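Local coordinates for beta-1,3-xylanase (Alcaligenes sp., PDB 2COV), which binds beta-1,3-xylan through the family 31 carbohydrate-binding module of an enzyme that probably degrades this polysaccharide, at residues E22-H27 against R56-A61; G31-W36 against D75-G80; Y38-D43 against K68-V73; G64-L69 against N87-T92. All coordinates share one frame; numbering follows the deposited sequence.

Interaction 1. Residues E22-H27 against R56-A61; sequences EIEVYH and RKTFNA
Ile23 and Val25 face Phe59 and Lys57 as antiparallel hydrogen-bonded pairs, the strand segments running at 151° to each other, with Ile23 N to Phe59 O at 3.0 Å. The ladder joins antiparallel strands of the module, consistent with the immunoglobulin-like beta-sandwich fold of its E-set clan. On the inner side stand Ile23, Val25 and Phe59, whose branched or flat apolar groups suit an interior shared with Leu41, Val39 and Phe90. Ile23 CG2 presses on Ala61 CB at 3.6 Å, where the small alanine fits against the isoleucine branch and Phe90, and Val25 CG2 meets Phe59 CD1 at 3.9 Å, coming to the ring obliquely. The outer side is polar. Glu24, its CG anti to the backbone N (chi1 176°), stays extended and reaches Arg56: OE1 forms a salt bridge with NH2 at 3.4 Å, the hydrogen bond within it being weak, at the guanidinium edge but with the two planes 49° apart. Glu24 OE1 also bonds Asn16 ND2, and Arg56 NE bonds Ser51 O. An alanine in place of Glu24 would probably leave the Arg56 guanidinium without this carboxylate and Asn16 ND2 without this acceptor. A water donates to Glu24 OE2 at 2.8 Å and hydrogen-bonds Thr58 OG1. Thr58 turns its methyl to the neighbouring acid, CG2 lying 3.6 Å from Glu22 OE2 where the two side chains cross at about a right angle.

Interaction 2. Residues G31-W36 against D75-G80; sequences GWSAGW and DRYGQG
Ser33 and Tyr77 join the loop between strands 22-28 and 37-41 to the type I' beta turn, Arg76 to Gln79, that closes the hairpin of strands 66-75 and 80-89. Hydrogen bonds come first. Tyr77 N donates to Ser33 OG at 3.0 Å and 159°; a first torsion of 51° sets this OG between the backbone N and the carbonyl carbon of its own residue. The same hydroxyl bonds Glu74 OE1, so it links the turn to the end of the strand. An alanine at Ser33 would probably leave Tyr77 N and the Glu74 carboxylate each without this partner. Asp75 OD2 accepts two weak bonds, from Ser33 N at 3.4 Å and from Arg76 N at 2.9 Å, while OD1 is held by Gln82. Within the turn, Gln79 N bonds Arg76 O at 3.1 Å, and Gly78 takes a backbone shape that would jam a side chain against the preceding carbonyl. The guanidinium of Arg76, at the start of the turn, forms a salt bridge with Asp11 of a neighbouring subunit. Contacts other than hydrogen bonds are fewer. Ser33 CB sits over one face of the Tyr77 ring, offset toward the rim, in a CH-pi contact 3.7 Å from the ring centroid. Trp32, whose indole also meets Phe71 and His27, presents its edge to Asp75: CD1 lies 3.4 Å from OD1, with the ring and carboxylate planes 85° apart.

Interaction 3. Residues Y38-D43 against K68-V73; sequences YVCLND and KLTFKV
Tyr38 and Cys40 pair with Lys72 and Thr70 as antiparallel hydrogen-bonded pairs, the strand segments running at 167° to each other. This ladder joins strands 37-41 and 66-75, neighbours in the sheet of the module's probable immunoglobulin-like sandwich. Tyr38 N reaches Lys72 O at 2.8 Å, and Thr70 N meets Cys40 O at 3.0 Å. Past the last paired residue, Leu41, the ladder is prolonged by Asn42: its N donates to Lys68 O, and its side-chain OD1 takes the Lys68 N-H at 2.9 Å, standing in for a strand carbonyl where the chain turns with positive phi. One side of the sheet is apolar. Leu41 CD1 touches Leu69 CD2 at 3.7 Å, and Val39 CG2 lies at the edge of the Phe71 ring, near its plane, 4.0 Å from CD1. The opposite side carries sulfur and charge. Cys40, disulfide-bonded to Cys45, sets its CB against Thr70 CB at 3.8 Å. Lys68 stretches fully, its CG anti to the backbone N (chi1 177°), and NZ meets the syn lone pair of Asp43 OD2 at 2.8 Å in a salt bridge. Two waters fill in: one donates to Lys68 O and Thr70 OG1 and accepts from Asp43 N, and the other joins Asp43 OD2 to Thr70 OG1, which is also bonded to Asp85. The Asp43 residues of two neighbouring subunits pack against this one, and Lys68, long enough to reach the carboxylate, probably offsets part of the repulsion among the acids and helps keep Asp43 ionised.

Interaction 4. Residues G64-L69 against N87-T92; sequences GQDYKL and NITFTT
Leu69 and Ile88 cross at about a right angle, Leu69 CD2 lying 3.7 Å from Ile88 CG1. The chi1 of Ile88 (63°) puts CG1 between its backbone N and carbonyl carbon, the position from which it meets both CG and CD2 of the leucine; branched chains like these fill an interior also lined by Ile23 and Phe15. Tyr67 turns its ring edge to the other strand: CE1 is 3.9 Å from Phe90 CB, and Ile88 CD1 also lies near the ring plane. Its hydroxyl bonds Val62 N, which lets a large aromatic serve at the border of the core. On the outer side Asp66 and Thr89 lie side by side, pointing the same way. Thr89 OG1 donates to Asp66 OD2 at 2.7 Å, reaching its anti side 31° out of the carboxylate plane. Asn87 OD1 rests 3.7 Å from Lys68 CB, while its ND2 bonds Cys45 O of a neighbouring subunit. Gly64, at positive phi, brings its N to Phe90 O at 2.8 Å, and Phe90 N answers to Gln65 O at 2.9 Å. These bonds lie at the open end of the antiparallel beta hairpin of strands 66-75 and 80-89, whose second strand is outermost within this chain, in a fold consistent with an immunoglobulin-like sandwich.

How the interactions relate
Interactions 1, 3 and 4 are partly buried strand pairings of one antiparallel sheet, whereas interaction 2 is a surface meeting of two loops, its centre about 17 Å from the chain's centre. Interactions 3 and 4 share Lys68 and Leu69, so strand 66-75 is flanked by a partner on each edge. The apolar sides of the three ladders close on one core: Val25 and Phe59 of interaction 1 pack on Val39 of interaction 3, and Ala61 on Phe90 of interaction 4. Their outer sides rely on charges, hydroxyls and, in interactions 1 and 3, waters. Interaction 2 depends on a few side-chain-to-backbone bonds, and reaches the core through Trp32 against Phe71 and His27.

Interaction 1. Residues E22-H27 against R56-A61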
loop_
_atom_site.group_PDB
_atom_site.type_symbol
_atom_site.label_atom_id
_atom_site.label_comp_id
_atom_site.label_asym_id
_atom_site.label_seq_id
_atom_site.Cartn_x
_atom_site.Cartn_y
_atom_site.Cartn_z
ATOM N N GLU A 22 24.259 5.223 14.186
ATOM C CA GLU A 22 22.959 4.773 14.711
ATOM C C GLU A 22 22.026 5.969 14.987
ATOM O O GLU A 22 22.387 6.951 15.639
ATOM C CB GLU A 22 23.113 3.959 16.011
ATOM C CG GLU A 22 23.529 2.451 15.783
ATOM C CD GLU A 22 23.294 1.572 16.992
ATOM O OE1 GLU A 22 23.274 0.325 16.728
ATOM O OE2 GLU A 22 23.147 2.140 18.138
ATOM N N ILE A 23 20.795 5.816 14.518
ATOM C CA ILE A 23 19.700 6.776 14.697
ATOM C C ILE A 23 18.594 6.074 15.478
ATOM O O ILE A 23 18.334 4.924 15.217
ATOM C CB ILE A 23 19.179 7.273 13.321
ATOM C CG1 ILE A 23 18.175 8.414 13.492
ATOM C CG2 ILE A 23 18.588 6.141 12.505
ATOM C CD1 ILE A 23 17.705 8.956 12.170
ATOM N N GLU A 24 17.994 6.774 16.452
ATOM C CA GLU A 24 16.796 6.257 17.115
ATOM C C GLU A 24 15.642 7.068 16.538
ATOM O O GLU A 24 15.603 8.274 16.659
ATOM C CB GLU A 24 16.906 6.475 18.618
ATOM C CG GLU A 24 15.615 6.020 19.348
ATOM C CD GLU A 24 15.659 6.191 20.830
ATOM O OE1 GLU A 24 15.782 7.325 21.275
ATOM O OE2 GLU A 24 15.493 5.227 21.542
ATOM N N VAL A 25 14.673 6.368 16.029
ATOM C CA VAL A 25 13.436 6.961 15.492
ATOM C C VAL A 25 12.378 6.780 16.537
ATOM O O VAL A 25 12.284 5.728 17.168
ATOM C CB VAL A 25 13.036 6.296 14.172
ATOM C CG1 VAL A 25 11.740 6.854 13.645
ATOM C CG2 VAL A 25 14.177 6.413 13.127
ATOM N N TYR A 26 11.588 7.791 16.808
ATOM C CA TYR A 26 10.543 7.672 17.814
ATOM C C TYR A 26 9.316 8.499 17.482
ATOM O O TYR A 26 9.313 9.422 16.705
ATOM C CB TYR A 26 11.073 8.073 19.182
ATOM C CG TYR A 26 11.426 9.556 19.329
ATOM C CD1 TYR A 26 10.469 10.489 19.673
ATOM C CD2 TYR A 26 12.742 10.013 19.175
ATOM C CE1 TYR A 26 10.787 11.833 19.823
ATOM C CE2 TYR A 26 13.042 11.332 19.335
ATOM C CZ TYR A 26 12.092 12.251 19.640
ATOM O OH TYR A 26 12.437 13.594 19.822
ATOM N N HIS A 27 8.208 8.079 18.111
ATOM C CA HIS A 27 6.993 8.834 18.132
ATOM C C HIS A 27 6.479 8.882 19.584
ATOM O O HIS A 27 6.223 7.853 20.195
ATOM C CB HIS A 27 5.883 8.286 17.242
ATOM C CG HIS A 27 4.867 9.325 16.847
ATOM N ND1 HIS A 27 4.143 10.049 17.778
ATOM C CD2 HIS A 27 4.576 9.871 15.633
ATOM C CE1 HIS A 27 3.404 10.955 17.130
ATOM N NE2 HIS A 27 3.639 10.868 15.817
ATOM N N ARG A 56 9.884 3.632 20.212
ATOM C CA ARG A 56 11.207 3.944 19.749
ATOM C C ARG A 56 11.966 2.723 19.270
ATOM O O ARG A 56 11.735 1.619 19.795
ATOM C CB ARG A 56 11.969 4.659 20.780
ATOM C CG ARG A 56 12.159 4.068 22.078
ATOM C CD ARG A 56 12.692 5.317 23.240
ATOM N NE ARG A 56 11.912 6.147 24.122
ATOM C CZ ARG A 56 12.280 7.384 24.284
ATOM N NH1 ARG A 56 11.628 8.178 25.060
ATOM N NH2 ARG A 56 13.340 7.909 23.519
ATOM N N LYS A 57 12.835 2.894 18.261
ATOM C CA LYS A 57 13.706 1.848 17.815
ATOM C C LYS A 57 14.934 2.469 17.158
ATOM O O LYS A 57 14.850 3.559 16.617
ATOM C CB LYS A 57 13.014 0.884 16.833
ATOM C CG LYS A 57 13.584 -0.574 16.833
ATOM C CD LYS A 57 13.251 -1.285 18.111
ATOM C CE LYS A 57 13.872 -2.692 18.102
ATOM N NZ LYS A 57 13.978 -3.330 19.375
ATOM N N THR A 58 16.067 1.768 17.223
ATOM C CA THR A 58 17.316 2.218 16.625
ATOM C C THR A 58 17.670 1.429 15.370
ATOM O O THR A 58 17.360 0.231 15.220
ATOM C CB THR A 58 18.448 2.136 17.681
ATOM O OG1 THR A 58 18.076 2.950 18.836
ATOM C CG2 THR A 58 19.762 2.531 17.138
ATOM N N PHE A 59 18.360 2.121 14.450
ATOM C CA PHE A 59 18.713 1.624 13.129
ATOM C C PHE A 59 20.104 2.098 12.767
ATOM O O PHE A 59 20.579 3.097 13.276
ATOM C CB PHE A 59 17.764 2.266 12.086
ATOM C CG PHE A 59 16.305 1.970 12.319
ATOM C CD1 PHE A 59 15.570 2.751 13.159
ATOM C CD2 PHE A 59 15.700 0.927 11.707
ATOM C CE1 PHE A 59 14.235 2.458 13.399
ATOM C CE2 PHE A 59 14.365 0.659 11.894
ATOM C CZ PHE A 59 13.644 1.429 12.759
ATOM N N ASN A 60 20.728 1.385 11.843
ATOM C CA ASN A 60 21.957 1.872 11.220
ATOM C C ASN A 60 21.634 3.106 10.387
ATOM O O ASN A 60 20.596 3.121 9.707
ATOM C CB ASN A 60 22.553 0.814 10.299
ATOM C CG ASN A 60 22.909 -0.468 11.008
ATOM O OD1 ASN A 60 23.486 -0.480 12.104
ATOM N ND2 ASN A 60 22.568 -1.562 10.360
ATOM N N ALA A 61 22.499 4.083 10.366
ATOM C CA ALA A 61 22.329 5.270 9.523
ATOM C C ALA A 61 23.667 5.930 9.277
ATOM O O ALA A 61 24.675 5.620 9.920
ATOM C CB ALA A 61 21.365 6.262 10.161
HETATM O O HOH W 1 21.216 -0.317 14.734
HETATM O O HOH W 2 15.666 2.709 20.432
#

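Interaction 2. Residues G31-W36 against D75-G80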
loop_
_atom_site.group_PDB
_atom_site.type_symbol
_atom_site.label_atom_id
_atom_site.label_comp_id
_atom_site.label_asym_id
_atom_site.label_seq_id
_atom_site.Cartn_x
_atom_site.Cartn_y
_atom_site.Cartn_z
ATOM N N GLY A 31 -1.833 8.369 22.475
ATOM C CA GLY A 31 -3.032 7.793 23.092
ATOM C C GLY A 31 -3.667 6.643 22.394
ATOM O O GLY A 31 -4.676 6.118 22.846
ATOM N N TRP A 32 -3.091 6.185 21.302
ATOM C CA TRP A 32 -3.634 5.063 20.519
ATOM C C TRP A 32 -3.760 3.812 21.359
ATOM O O TRP A 32 -2.944 3.607 22.261
ATOM C CB TRP A 32 -2.756 4.749 19.358
ATOM C CG TRP A 32 -2.289 5.920 18.542
ATOM C CD1 TRP A 32 -2.940 6.522 17.530
ATOM C CD2 TRP A 32 -1.017 6.519 18.620
ATOM N NE1 TRP A 32 -2.162 7.508 17.033
ATOM C CE2 TRP A 32 -0.973 7.518 17.664
ATOM C CE3 TRP A 32 0.109 6.313 19.419
ATOM C CZ2 TRP A 32 0.153 8.298 17.468
ATOM C CZ3 TRP A 32 1.218 7.052 19.199
ATOM C CH2 TRP A 32 1.225 8.045 18.272
ATOM N N SER A 33 -4.653 2.905 21.018
ATOM C CA SER A 33 -4.677 1.634 21.725
ATOM C C SER A 33 -3.350 0.883 21.558
ATOM O O SER A 33 -2.896 0.265 22.480
ATOM C CB SER A 33 -5.879 0.813 21.251
ATOM O OG SER A 33 -5.960 0.692 19.849
ATOM N N ALA A 34 -2.745 0.925 20.388
ATOM C CA ALA A 34 -1.375 0.530 20.216
ATOM C C ALA A 34 -1.112 -0.904 20.641
ATOM O O ALA A 34 -0.093 -1.230 21.238
ATOM C CB ALA A 34 -0.425 1.512 20.822
ATOM N N GLY A 35 -1.990 -1.839 20.229
ATOM C CA GLY A 35 -1.700 -3.265 20.434
ATOM C C GLY A 35 -0.482 -3.753 19.719
ATOM O O GLY A 35 0.136 -4.723 20.118
ATOM N N TRP A 36 -0.192 -3.132 18.591
ATOM C CA TRP A 36 1.073 -3.292 17.862
ATOM C C TRP A 36 1.538 -1.915 17.392
ATOM O O TRP A 36 0.738 -0.953 17.341
ATOM C CB TRP A 36 0.980 -4.306 16.685
ATOM C CG TRP A 36 -0.078 -3.953 15.673
ATOM C CD1 TRP A 36 -1.344 -4.435 15.619
ATOM C CD2 TRP A 36 -0.007 -2.977 14.595
ATOM N NE1 TRP A 36 -2.052 -3.883 14.633
ATOM C CE2 TRP A 36 -1.257 -2.973 13.973
ATOM C CE3 TRP A 36 0.996 -2.157 14.120
ATOM C CZ2 TRP A 36 -1.535 -2.127 12.923
ATOM C CZ3 TRP A 36 0.722 -1.317 13.051
ATOM C CH2 TRP A 36 -0.541 -1.264 12.489
ATOM N N ASP A 75 -4.813 1.162 16.235
ATOM C CA ASP A 75 -5.662 2.150 16.877
ATOM C C ASP A 75 -7.089 1.698 16.876
ATOM O O ASP A 75 -7.485 0.815 16.139
ATOM C CB ASP A 75 -5.556 3.547 16.147
ATOM C CG ASP A 75 -5.975 4.743 17.209
ATOM O OD1 ASP A 75 -6.161 5.744 16.720
ATOM O OD2 ASP A 75 -6.128 4.470 18.430
ATOM N N ARG A 76 -7.855 2.270 17.787
ATOM C CA ARG A 76 -9.333 2.067 17.801
ATOM C C ARG A 76 -9.662 0.665 18.295
ATOM O O ARG A 76 -10.696 0.110 17.953
ATOM C CB ARG A 76 -9.980 2.315 16.383
ATOM C CG ARG A 76 -9.479 3.516 15.508
ATOM C CD ARG A 76 -10.252 4.597 15.906
ATOM N NE ARG A 76 -9.960 5.942 15.417
ATOM C CZ ARG A 76 -10.787 6.912 15.895
ATOM N NH1 ARG A 76 -10.626 8.145 15.601
ATOM N NH2 ARG A 76 -11.909 6.571 16.604
ATOM N N TYR A 77 -8.783 0.065 19.092
ATOM C CA TYR A 77 -9.117 -1.185 19.806
ATOM C C TYR A 77 -9.509 -2.288 18.829
ATOM O O TYR A 77 -10.555 -2.931 18.940
ATOM C CB TYR A 77 -10.177 -0.973 20.907
ATOM C CG TYR A 77 -9.724 0.040 21.920
ATOM C CD1 TYR A 77 -10.090 1.368 21.779
ATOM C CD2 TYR A 77 -8.924 -0.299 23.012
ATOM C CE1 TYR A 77 -9.612 2.385 22.658
ATOM C CE2 TYR A 77 -8.450 0.755 23.912
ATOM C CZ TYR A 77 -8.805 2.052 23.684
ATOM O OH TYR A 77 -8.317 3.049 24.570
ATOM N N GLY A 78 -8.659 -2.495 17.832
ATOM C CA GLY A 78 -8.871 -3.541 16.851
ATOM C C GLY A 78 -9.529 -3.032 15.590
ATOM O O GLY A 78 -9.600 -3.787 14.582
ATOM N N GLN A 79 -9.992 -1.782 15.573
ATOM C CA GLN A 79 -10.824 -1.297 14.499
ATOM C C GLN A 79 -10.125 -0.320 13.542
ATOM O O GLN A 79 -10.751 0.187 12.610
ATOM C CB GLN A 79 -12.086 -0.656 15.056
ATOM C CG GLN A 79 -12.975 -1.610 15.876
ATOM C CD GLN A 79 -13.562 -2.730 15.053
ATOM O OE1 GLN A 79 -13.969 -2.553 13.898
ATOM N NE2 GLN A 79 -13.644 -3.903 15.664
ATOM N N GLY A 80 -8.825 -0.094 13.703
ATOM C CA GLY A 80 -8.119 0.822 12.801
ATOM C C GLY A 80 -6.658 0.908 13.018
ATOM O O GLY A 80 -6.055 -0.004 13.632
#

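Interaction 3. Residues Y38-D43 against K68-V73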
loop_
_atom_site.group_PDB
_atom_site.type_symbol
_atom_site.label_atom_id
_atom_site.label_comp_id
_atom_site.label_asym_id
_atom_site.label_seq_id
_atom_site.Cartn_x
_atom_site.Cartn_y
_atom_site.Cartn_z
ATOM N N TYR A 38 4.965 -0.217 14.700
ATOM C CA TYR A 38 6.227 -0.338 13.973
ATOM C C TYR A 38 6.854 1.026 13.805
ATOM O O TYR A 38 6.171 1.980 13.493
ATOM C CB TYR A 38 6.067 -0.990 12.607
ATOM C CG TYR A 38 5.726 -2.462 12.666
ATOM C CD1 TYR A 38 4.433 -2.887 12.769
ATOM C CD2 TYR A 38 6.720 -3.417 12.637
ATOM C CE1 TYR A 38 4.123 -4.225 12.916
ATOM C CE2 TYR A 38 6.454 -4.734 12.750
ATOM C CZ TYR A 38 5.165 -5.142 12.922
ATOM O OH TYR A 38 4.863 -6.479 13.062
ATOM N N VAL A 39 8.168 1.035 13.981
ATOM C CA VAL A 39 8.993 2.169 13.653
ATOM C C VAL A 39 9.854 1.740 12.474
ATOM O O VAL A 39 10.415 0.675 12.487
ATOM C CB VAL A 39 9.846 2.511 14.887
ATOM C CG1 VAL A 39 10.687 3.656 14.574
ATOM C CG2 VAL A 39 8.963 2.788 16.122
ATOM N N CYS A 40 10.000 2.621 11.485
ATOM C CA CYS A 40 10.718 2.254 10.253
ATOM C C CYS A 40 11.633 3.373 9.803
ATOM O O CYS A 40 11.357 4.575 9.998
ATOM C CB CYS A 40 9.762 1.974 9.084
ATOM S SG CYS A 40 8.234 1.131 9.523
ATOM N N LEU A 41 12.706 2.941 9.147
ATOM C CA LEU A 41 13.647 3.864 8.489
ATOM C C LEU A 41 13.769 3.365 7.057
ATOM O O LEU A 41 14.169 2.220 6.820
ATOM C CB LEU A 41 15.037 3.771 9.171
ATOM C CG LEU A 41 16.020 4.817 8.745
ATOM C CD1 LEU A 41 15.674 6.134 9.354
ATOM C CD2 LEU A 41 17.492 4.432 9.108
ATOM N N ASN A 42 13.422 4.216 6.110
ATOM C CA ASN A 42 13.410 3.819 4.728
ATOM C C ASN A 42 12.656 2.521 4.475
ATOM O O ASN A 42 13.039 1.662 3.630
ATOM C CB ASN A 42 14.830 3.720 4.109
ATOM C CG ASN A 42 15.483 5.041 3.862
ATOM O OD1 ASN A 42 14.858 6.116 4.018
ATOM N ND2 ASN A 42 16.746 5.020 3.498
ATOM N N ASP A 43 11.511 2.377 5.147
ATOM C CA ASP A 43 10.621 1.237 4.973
ATOM C C ASP A 43 11.174 -0.105 5.470
ATOM O O ASP A 43 10.636 -1.163 5.170
ATOM C CB ASP A 43 10.094 1.067 3.502
ATOM C CG ASP A 43 9.714 2.366 2.873
ATOM O OD1 ASP A 43 10.382 2.828 1.880
ATOM O OD2 ASP A 43 8.761 2.985 3.400
ATOM N N LYS A 68 13.472 8.391 5.063
ATOM C CA LYS A 68 12.029 8.431 5.358
ATOM C C LYS A 68 11.805 7.753 6.710
ATOM O O LYS A 68 12.177 6.564 6.906
ATOM C CB LYS A 68 11.270 7.706 4.298
ATOM C CG LYS A 68 9.756 7.617 4.520
ATOM C CD LYS A 68 9.146 6.606 3.476
ATOM C CE LYS A 68 7.703 6.312 3.626
ATOM N NZ LYS A 68 7.391 5.271 2.559
ATOM N N LEU A 69 11.206 8.487 7.629
ATOM C CA LEU A 69 10.734 7.855 8.886
ATOM C C LEU A 69 9.316 7.414 8.712
ATOM O O LEU A 69 8.499 8.154 8.131
ATOM C CB LEU A 69 10.787 8.899 10.023
ATOM C CG LEU A 69 12.082 9.700 10.234
ATOM C CD1 LEU A 69 11.979 10.548 11.517
ATOM C CD2 LEU A 69 13.284 8.773 10.236
ATOM N N THR A 70 8.950 6.281 9.291
ATOM C CA THR A 70 7.536 5.886 9.334
ATOM C C THR A 70 7.231 5.338 10.718
ATOM O O THR A 70 8.025 4.672 11.354
ATOM C CB THR A 70 7.238 4.747 8.336
ATOM O OG1 THR A 70 7.619 5.173 7.016
ATOM C CG2 THR A 70 5.800 4.299 8.298
ATOM N N PHE A 71 6.016 5.702 11.157
ATOM C CA PHE A 71 5.456 5.135 12.370
ATOM C C PHE A 71 4.098 4.594 12.024
ATOM O O PHE A 71 3.262 5.290 11.421
ATOM C CB PHE A 71 5.298 6.185 13.465
ATOM C CG PHE A 71 4.778 5.645 14.773
ATOM C CD1 PHE A 71 5.454 4.636 15.419
ATOM C CD2 PHE A 71 3.623 6.065 15.356
ATOM C CE1 PHE A 71 4.992 4.059 16.591
ATOM C CE2 PHE A 71 3.156 5.551 16.551
ATOM C CZ PHE A 71 3.822 4.554 17.138
ATOM N N LYS A 72 3.915 3.316 12.316
ATOM C CA LYS A 72 2.661 2.614 12.117
ATOM C C LYS A 72 2.124 2.138 13.448
ATOM O O LYS A 72 2.857 1.567 14.225
ATOM C CB LYS A 72 2.833 1.377 11.211
ATOM C CG LYS A 72 3.679 1.537 10.011
ATOM C CD LYS A 72 3.680 0.328 9.125
ATOM C CE LYS A 72 4.584 0.476 7.921
ATOM N NZ LYS A 72 4.600 -0.732 7.067
ATOM N N VAL A 73 0.853 2.381 13.707
ATOM C CA VAL A 73 0.320 2.049 14.998
ATOM C C VAL A 73 -1.085 1.539 14.955
ATOM O O VAL A 73 -1.938 2.095 14.250
ATOM C CB VAL A 73 0.485 3.256 15.969
ATOM C CG1 VAL A 73 -0.348 4.501 15.577
ATOM C CG2 VAL A 73 0.179 2.839 17.413
HETATM O O HOH W 3 10.287 4.486 6.632
HETATM O O HOH W 4 7.332 2.557 5.550
#

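Interaction 4. Residues G64-L69 against N87-T92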
loop_
_atom_site.group_PDB
_atom_site.type_symbol
_atom_site.label_atom_id
_atom_site.label_comp_id
_atom_site.label_asym_id
_atom_site.label_seq_id
_atom_site.Cartn_x
_atom_site.Cartn_y
_atom_site.Cartn_z
ATOM N N GLY A 64 24.193 12.910 7.612
ATOM C CA GLY A 64 24.051 13.703 6.408
ATOM C C GLY A 64 23.240 13.080 5.335
ATOM O O GLY A 64 22.961 13.766 4.346
ATOM N N GLN A 65 22.838 11.819 5.486
ATOM C CA GLN A 65 21.954 11.186 4.541
ATOM C C GLN A 65 20.489 11.438 4.920
ATOM O O GLN A 65 20.187 11.799 6.047
ATOM C CB GLN A 65 22.241 9.685 4.432
ATOM C CG GLN A 65 23.603 9.438 3.810
ATOM C CD GLN A 65 23.712 9.849 2.380
ATOM O OE1 GLN A 65 24.580 10.702 2.004
ATOM N NE2 GLN A 65 22.939 9.214 1.545
ATOM N N ASP A 66 19.655 11.414 3.888
ATOM C CA ASP A 66 18.226 11.675 4.027
ATOM C C ASP A 66 17.499 10.353 4.147
ATOM O O ASP A 66 17.811 9.408 3.433
ATOM C CB ASP A 66 17.664 12.379 2.801
ATOM C CG ASP A 66 18.330 13.668 2.534
ATOM O OD1 ASP A 66 18.405 14.045 1.305
ATOM O OD2 ASP A 66 18.751 14.309 3.519
ATOM N N TYR A 67 16.493 10.282 5.019
ATOM C CA TYR A 67 15.754 9.079 5.307
ATOM C C TYR A 67 14.264 9.390 5.400
ATOM O O TYR A 67 13.872 10.450 5.886
ATOM C CB TYR A 67 16.200 8.523 6.684
ATOM C CG TYR A 67 17.626 8.014 6.673
ATOM C CD1 TYR A 67 18.674 8.822 7.111
ATOM C CD2 TYR A 67 17.925 6.764 6.168
ATOM C CE1 TYR A 67 19.985 8.397 7.057
ATOM C CE2 TYR A 67 19.263 6.310 6.121
ATOM C CZ TYR A 67 20.278 7.168 6.540
ATOM O OH TYR A 67 21.570 6.774 6.484
ATOM N N LYS A 68 13.472 8.391 5.063
ATOM C CA LYS A 68 12.029 8.431 5.358
ATOM C C LYS A 68 11.805 7.753 6.710
ATOM O O LYS A 68 12.177 6.564 6.906
ATOM C CB LYS A 68 11.270 7.706 4.298
ATOM C CG LYS A 68 9.756 7.617 4.520
ATOM C CD LYS A 68 9.146 6.606 3.476
ATOM C CE LYS A 68 7.703 6.312 3.626
ATOM N NZ LYS A 68 7.391 5.271 2.559
ATOM N N LEU A 69 11.206 8.487 7.629
ATOM C CA LEU A 69 10.734 7.855 8.886
ATOM C C LEU A 69 9.316 7.414 8.712
ATOM O O LEU A 69 8.499 8.154 8.131
ATOM C CB LEU A 69 10.787 8.899 10.023
ATOM C CG LEU A 69 12.082 9.700 10.234
ATOM C CD1 LEU A 69 11.979 10.548 11.517
ATOM C CD2 LEU A 69 13.284 8.773 10.236
ATOM N N ASN A 87 10.092 12.849 6.042
ATOM C CA ASN A 87 11.507 12.804 5.615
ATOM C C ASN A 87 12.359 13.678 6.471
ATOM O O ASN A 87 11.975 14.811 6.828
ATOM C CB ASN A 87 11.648 13.286 4.158
ATOM C CG ASN A 87 10.946 12.443 3.155
ATOM O OD1 ASN A 87 10.650 11.284 3.396
ATOM N ND2 ASN A 87 10.703 13.056 1.961
ATOM N N ILE A 88 13.550 13.175 6.797
ATOM C CA ILE A 88 14.528 13.875 7.626
ATOM C C ILE A 88 15.941 13.702 7.043
ATOM O O ILE A 88 16.188 12.832 6.216
ATOM C CB ILE A 88 14.497 13.436 9.145
ATOM C CG1 ILE A 88 14.864 11.971 9.324
ATOM C CG2 ILE A 88 13.144 13.721 9.726
ATOM C CD1 ILE A 88 16.394 11.649 9.389
ATOM N N THR A 89 16.801 14.589 7.472
ATOM C CA THR A 89 18.251 14.415 7.318
ATOM C C THR A 89 18.877 14.031 8.650
ATOM O O THR A 89 18.592 14.663 9.647
ATOM C CB THR A 89 18.861 15.702 6.772
ATOM O OG1 THR A 89 18.271 16.025 5.502
ATOM C CG2 THR A 89 20.403 15.579 6.616
ATOM N N PHE A 90 19.670 12.990 8.657
ATOM C CA PHE A 90 20.256 12.529 9.895
ATOM C C PHE A 90 21.393 13.436 10.357
ATOM O O PHE A 90 22.351 13.653 9.599
ATOM C CB PHE A 90 20.740 11.096 9.751
ATOM C CG PHE A 90 21.371 10.495 10.974
ATOM C CD1 PHE A 90 20.900 10.769 12.209
ATOM C CD2 PHE A 90 22.446 9.651 10.843
ATOM C CE1 PHE A 90 21.469 10.212 13.327
ATOM C CE2 PHE A 90 23.017 9.068 11.934
ATOM C CZ PHE A 90 22.549 9.360 13.184
ATOM N N THR A 91 21.210 14.043 11.520
ATOM C CA THR A 91 22.154 14.961 12.129
ATOM C C THR A 91 22.413 14.518 13.568
ATOM O O THR A 91 21.817 13.567 14.035
ATOM C CB THR A 91 21.547 16.386 12.248
ATOM O OG1 THR A 91 20.384 16.336 13.130
ATOM C CG2 THR A 91 21.039 16.921 10.885
ATOM N N THR A 92 23.253 15.302 14.265
ATOM C CA THR A 92 23.640 15.003 15.619
ATOM C C THR A 92 22.643 15.492 16.692
ATOM O O THR A 92 22.959 15.421 17.878
ATOM C CB THR A 92 25.028 15.535 15.920
ATOM O OG1 THR A 92 24.946 16.938 15.667
ATOM C CG2 THR A 92 26.062 14.824 15.048
#